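Local coordinates for transcriptional regulator (AraC-type DNA-binding domain-containing proteins) (Chromobacterium violaceum, PDB 3OIO), which probably binds specific DNA sequences through this AraC-type helix-turn-helix domain and so regulates transcription, at residues 65-68 / 72-75. Sequence-based numbering, arbitrary orientation. Where two conformers were deposited one is given.
Sequences RQLL and SKSI. With SO4 (sulfate ion), chain C.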
# COMPACT_ATOMS: atom_id res chain seq x y z
N ARG A 65 0.29 7.82 4.37
CA ARG A 65 0.01 8.28 5.73
C ARG A 65 1.30 8.69 6.44
O ARG A 65 1.34 9.75 7.12
CB ARG A 65 -0.75 7.18 6.50
CG ARG A 65 -1.03 7.54 7.97
CD ARG A 65 -1.98 6.55 8.59
NE ARG A 65 -2.23 6.90 9.98
CZ ARG A 65 -1.50 6.45 11.02
NH1 ARG A 65 -0.49 5.61 10.82
NH2 ARG A 65 -1.79 6.84 12.27
N GLN A 66 2.34 7.86 6.32
CA GLN A 66 3.65 8.20 6.87
C GLN A 66 4.17 9.54 6.35
O GLN A 66 4.67 10.36 7.13
CB GLN A 66 4.67 7.06 6.67
CG GLN A 66 4.30 5.74 7.40
CD GLN A 66 5.20 4.54 7.04
OE1 GLN A 66 5.41 4.22 5.87
NE2 GLN A 66 5.69 3.86 8.04
N LEU A 67 4.03 9.79 5.05
CA LEU A 67 4.47 11.05 4.43
C LEU A 67 3.61 12.26 4.86
O LEU A 67 4.13 13.38 5.02
CB LEU A 67 4.49 10.93 2.90
CG LEU A 67 5.50 9.91 2.34
CD1 LEU A 67 5.26 9.74 0.83
CD2 LEU A 67 6.96 10.31 2.59
N LEU A 68 2.33 12.03 5.08
CA LEU A 68 1.43 13.07 5.57
C LEU A 68 1.78 13.47 6.97
O LEU A 68 1.60 14.64 7.35
CB LEU A 68 -0.01 12.59 5.52
CG LEU A 68 -0.55 12.55 4.07
CD1 LEU A 68 -1.77 11.64 4.03
CD2 LEU A 68 -0.90 13.97 3.55
N SER A 72 6.37 18.26 4.36
CA SER A 72 5.51 19.37 3.95
C SER A 72 5.17 19.23 2.47
O SER A 72 4.81 20.22 1.82
CB SER A 72 6.23 20.70 4.21
OG SER A 72 7.40 20.78 3.41
N LYS A 73 5.29 18.00 1.95
CA LYS A 73 5.08 17.77 0.54
C LYS A 73 3.61 18.02 0.34
O LYS A 73 2.81 17.71 1.23
CB LYS A 73 5.47 16.35 0.17
CG LYS A 73 6.94 16.06 0.41
CD LYS A 73 7.20 14.59 0.22
CE LYS A 73 8.69 14.27 0.18
NZ LYS A 73 8.89 12.78 0.12
N SER A 74 3.24 18.62 -0.78
CA SER A 74 1.83 18.83 -1.06
C SER A 74 1.08 17.48 -1.08
O SER A 74 1.70 16.40 -1.20
CB SER A 74 1.65 19.57 -2.39
OG SER A 74 2.03 18.76 -3.50
N ILE A 75 -0.24 17.54 -0.96
CA ILE A 75 -1.07 16.35 -1.10
C ILE A 75 -0.76 15.70 -2.46
O ILE A 75 -0.58 14.48 -2.54
CB ILE A 75 -2.59 16.68 -0.93
CG1 ILE A 75 -2.87 17.32 0.44
CG2 ILE A 75 -3.46 15.47 -1.13
CD1 ILE A 75 -2.20 16.64 1.60
S SO4 C . -1.75 21.18 -0.18
O1 SO4 C . -2.72 20.61 -1.15
O2 SO4 C . -0.86 20.13 0.37
O3 SO4 C . -0.81 22.13 -0.83
O4 SO4 C . -2.53 21.84 0.88
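Leu68 and Ile75 make the apolar part of this contact: CD2 of Leu68 lies 3.6 Å from CD1 of Ile75, methyl against methyl, with the two side chains running at about a right angle. Ile75 holds CG1 beside its backbone N (chi1 -58°), and a turn at chi2 (-45°) brings CD1 to the leucine, while Leu68, forked at CG, can offer one methyl although its CB points away from 72-75. Leu68 is buried and Ile75 partly exposed; helices 87-98 and 102-107 cover them, Pro102 touching both residues, Tyr94 packing on Leu68 and Phe90 on Ile75.

AraC-type DNA-binding domains carry two helix-turn-helix units joined by a long helix, here 52-70; residues 72-75 lead from its end into helix 75-81. Lys73 turns back toward that long helix with its chain extended beyond CG, and its amine end reaches the other leucine, NZ coming to 4.0 Å from CD2 of Leu67. This is a loose, oblique approach and not a polar bond; the side chain also touches Ile78, and a long aliphatic chain ending in a charge suits this partly exposed place.

Ser74 is the N-cap of helix 75-81, and OG, one bond beyond CB, reaches forward to accept a hydrogen bond from the backbone N of Gln77. Ile75 N donates to O2 of a sulfate, probably from the crystallisation liquor, at 3.0 Å and 150°; Arg103 also binds this anion, which the helix N-terminus would probably help to stabilise. Separately, Arg106 links the long helix to the loop, bonding the carbonyls of Leu68 and Lys73.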